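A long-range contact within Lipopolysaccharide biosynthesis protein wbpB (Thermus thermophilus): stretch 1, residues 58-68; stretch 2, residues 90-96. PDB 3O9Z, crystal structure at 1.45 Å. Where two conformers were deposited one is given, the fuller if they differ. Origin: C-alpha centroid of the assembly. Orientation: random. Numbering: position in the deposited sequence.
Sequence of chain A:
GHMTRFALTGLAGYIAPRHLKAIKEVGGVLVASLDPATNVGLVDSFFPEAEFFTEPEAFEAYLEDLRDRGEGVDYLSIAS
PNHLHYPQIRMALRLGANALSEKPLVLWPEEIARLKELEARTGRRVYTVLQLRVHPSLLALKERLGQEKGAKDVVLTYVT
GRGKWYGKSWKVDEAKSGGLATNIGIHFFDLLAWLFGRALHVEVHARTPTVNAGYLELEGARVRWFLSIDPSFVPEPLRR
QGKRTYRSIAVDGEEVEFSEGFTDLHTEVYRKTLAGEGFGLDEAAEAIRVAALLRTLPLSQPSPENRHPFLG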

# COMPACT_ATOMS: atom_id res chain seq x y z
N ALA A 58 -10.13 -3.14 12.74
CA ALA A 58 -9.76 -4.04 13.82
C ALA A 58 -9.26 -3.33 15.06
O ALA A 58 -9.55 -3.71 16.20
CB ALA A 58 -8.66 -5.04 13.33
N PHE A 59 -8.48 -2.24 14.89
CA PHE A 59 -8.03 -1.45 16.00
C PHE A 59 -9.26 -0.84 16.73
O PHE A 59 -9.30 -0.94 17.93
CB PHE A 59 -7.26 -0.28 15.34
CG PHE A 59 -6.71 0.75 16.28
CD1 PHE A 59 -5.66 0.56 17.16
CD2 PHE A 59 -7.24 2.05 16.20
CE1 PHE A 59 -5.08 1.58 17.92
CE2 PHE A 59 -6.69 3.07 16.95
CZ PHE A 59 -5.63 2.90 17.82
N GLU A 60 -10.24 -0.37 15.96
CA GLU A 60 -11.46 0.18 16.59
C GLU A 60 -12.19 -0.92 17.39
O GLU A 60 -12.61 -0.62 18.53
CB GLU A 60 -12.37 0.76 15.50
CG GLU A 60 -13.57 1.52 16.05
CD GLU A 60 -14.20 2.40 15.01
OE1 GLU A 60 -14.89 3.36 15.41
OE2 GLU A 60 -14.17 2.04 13.79
N ALA A 61 -12.40 -2.09 16.77
CA ALA A 61 -13.14 -3.14 17.47
C ALA A 61 -12.43 -3.52 18.75
O ALA A 61 -13.08 -3.85 19.74
CB ALA A 61 -13.30 -4.34 16.56
N TYR A 62 -11.09 -3.56 18.75
CA TYR A 62 -10.28 -3.87 19.91
C TYR A 62 -10.43 -2.83 21.01
O TYR A 62 -10.69 -3.19 22.17
CB TYR A 62 -8.81 -4.06 19.48
CG TYR A 62 -7.90 -4.21 20.65
CD1 TYR A 62 -7.91 -5.41 21.37
CD2 TYR A 62 -7.12 -3.17 21.12
CE1 TYR A 62 -7.13 -5.57 22.49
CE2 TYR A 62 -6.31 -3.34 22.22
CZ TYR A 62 -6.32 -4.53 22.90
OH TYR A 62 -5.55 -4.73 24.02
N LEU A 63 -10.35 -1.57 20.63
CA LEU A 63 -10.53 -0.51 21.61
C LEU A 63 -11.97 -0.51 22.12
O LEU A 63 -12.16 -0.18 23.27
CB LEU A 63 -10.18 0.85 21.01
CG LEU A 63 -8.66 0.98 20.71
CD1 LEU A 63 -8.46 2.36 20.14
CD2 LEU A 63 -7.73 0.78 21.92
N GLU A 64 -12.95 -0.88 21.29
CA GLU A 64 -14.37 -0.95 21.71
C GLU A 64 -14.52 -2.11 22.68
O GLU A 64 -15.21 -1.95 23.70
CB GLU A 64 -15.26 -1.11 20.49
CG GLU A 64 -16.79 -1.03 20.76
CD GLU A 64 -17.53 -1.03 19.45
OE1 GLU A 64 -17.33 -2.00 18.66
OE2 GLU A 64 -18.28 -0.05 19.18
N ASP A 65 -13.90 -3.26 22.39
CA ASP A 65 -13.86 -4.34 23.37
C ASP A 65 -13.25 -3.93 24.70
O ASP A 65 -13.82 -4.27 25.75
CB ASP A 65 -13.13 -5.59 22.84
CG ASP A 65 -13.81 -6.26 21.67
OD1 ASP A 65 -15.03 -6.07 21.41
OD2 ASP A 65 -13.09 -7.05 20.99
N LEU A 66 -12.12 -3.23 24.72
CA LEU A 66 -11.51 -2.72 25.95
C LEU A 66 -12.51 -1.81 26.70
O LEU A 66 -12.69 -1.98 27.91
CB LEU A 66 -10.23 -1.95 25.66
CG LEU A 66 -9.04 -2.80 25.17
CD1 LEU A 66 -7.87 -1.85 25.14
CD2 LEU A 66 -8.79 -4.04 26.03
N ARG A 67 -13.19 -0.92 25.98
CA ARG A 67 -14.14 -0.01 26.64
C ARG A 67 -15.17 -0.88 27.35
O ARG A 67 -15.56 -0.57 28.48
CB ARG A 67 -14.80 0.98 25.68
CG ARG A 67 -15.82 1.96 26.33
CD ARG A 67 -16.79 2.55 25.32
NE ARG A 67 -17.60 1.50 24.72
CZ ARG A 67 -18.27 1.60 23.58
NH1 ARG A 67 -18.96 0.56 23.12
NH2 ARG A 67 -18.23 2.73 22.88
N ASP A 68 -15.70 -1.86 26.62
CA ASP A 68 -16.91 -2.58 27.06
C ASP A 68 -16.53 -3.42 28.27
O ASP A 68 -17.40 -3.86 29.02
CB ASP A 68 -17.44 -3.48 25.93
CG ASP A 68 -18.25 -2.70 24.90
OD1 ASP A 68 -18.51 -1.50 25.12
OD2 ASP A 68 -18.65 -3.28 23.85
N ARG A 90 -13.08 11.44 15.41
CA ARG A 90 -14.48 10.93 15.54
C ARG A 90 -14.39 9.51 16.14
O ARG A 90 -15.25 9.11 16.95
CB ARG A 90 -15.16 10.85 14.18
CG ARG A 90 -15.43 12.23 13.59
CD ARG A 90 -16.73 12.82 13.99
NE ARG A 90 -17.87 11.95 13.68
CZ ARG A 90 -18.67 12.06 12.61
NH1 ARG A 90 -19.68 11.22 12.47
NH2 ARG A 90 -18.53 13.02 11.70
N MET A 91 -13.39 8.70 15.77
CA MET A 91 -13.26 7.35 16.30
C MET A 91 -12.97 7.41 17.80
O MET A 91 -13.58 6.66 18.60
CB MET A 91 -12.12 6.63 15.56
CG MET A 91 -11.70 5.26 16.15
SD MET A 91 -10.61 4.30 14.99
CE MET A 91 -9.11 5.29 14.86
N ALA A 92 -12.00 8.23 18.22
CA ALA A 92 -11.67 8.39 19.63
C ALA A 92 -12.99 8.68 20.39
O ALA A 92 -13.30 8.00 21.39
CB ALA A 92 -10.67 9.53 19.84
N LEU A 93 -13.72 9.67 19.91
CA LEU A 93 -14.89 10.12 20.69
C LEU A 93 -15.91 9.01 20.77
O LEU A 93 -16.61 8.85 21.81
CB LEU A 93 -15.47 11.43 20.14
CG LEU A 93 -14.56 12.65 20.01
CD1 LEU A 93 -15.32 13.84 19.43
CD2 LEU A 93 -13.88 13.00 21.33
N ARG A 94 -16.22 8.35 19.66
CA ARG A 94 -17.19 7.26 19.71
C ARG A 94 -16.80 6.09 20.58
O ARG A 94 -17.70 5.40 21.08
CB ARG A 94 -17.73 6.80 18.34
CG ARG A 94 -16.85 5.76 17.59
CD ARG A 94 -17.48 5.23 16.30
NE ARG A 94 -17.61 6.28 15.27
CZ ARG A 94 -16.67 6.55 14.36
NH1 ARG A 94 -16.87 7.56 13.53
NH2 ARG A 94 -15.57 5.82 14.25
N LEU A 95 -15.50 5.91 20.79
CA LEU A 95 -14.91 4.87 21.66
C LEU A 95 -14.84 5.34 23.10
O LEU A 95 -14.44 4.59 23.99
CB LEU A 95 -13.48 4.50 21.21
CG LEU A 95 -13.36 3.70 19.91
CD1 LEU A 95 -11.92 3.68 19.43
CD2 LEU A 95 -13.80 2.29 20.15
N GLY A 96 -15.32 6.56 23.36
CA GLY A 96 -15.25 7.02 24.74
C GLY A 96 -13.88 7.43 25.23
O GLY A 96 -13.60 7.44 26.41

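Residues 58-68 are helical throughout, in a helix that begins earlier in the chain. Residues 90-94 are helical, in a second helix that also begins earlier in the chain. The two run in nearly the same direction, with 23° between their axes and a closest approach of 10.8 Å. The spacing narrows along the pair: CA of Glu-60 lies 7.4 Å from CA of Met-91, whereas CA of Glu-64 lies 5.8 Å from CA of Leu-95. Gly-96 leaves helical geometry with a positive phi of 74°, forming a Schellman motif. Its N bonds back to O of Leu-93 at 3.1 Å. An ideal CB here would be jammed against the carbonyl O of Leu-95 and would lie 3.5 Å from CD of Arg-67.

Leu-95 gives the largest buried area of the contact. Its CD2 reaches the backbone of the first helix, 3.5 Å from O of Glu-60 and 3.5 Å from N of Glu-64. Those two backbone atoms are already paired in a helical hydrogen bond, so the methyl packs against a satisfied turn. CD1 of Leu-95 lies 3.7 Å from CB of Leu-63, an apolar contact.

Glu-60 and Arg-94 form a salt bridge. NH2 of Arg-94 donates to OE1 of Glu-60 at 2.8 Å, with an N-H...O angle of 159°. The carboxylate oxygen lies near the guanidinium plane, a favourable position for an in-plane donor. Both CA-to-CB bonds point sideways; the extended Glu-60 and the bent Arg-94, with chi1 and chi3 both p, bring their ends together.

The CA-to-CB bond of Met-91 points toward the first helix. Its CE meets the edge of the Phe-59 ring, 3.9 Å from CE2. Its SD is also at the ring edge, 5.5 Å from the centroid.

Arg-67 reaches the last turn before Gly-96. Its CD is 3.4 Å from O of Leu-95. Its guanidinium forms a salt bridge with neighbouring Asp-68, NH1 to OD1 at 2.9 Å.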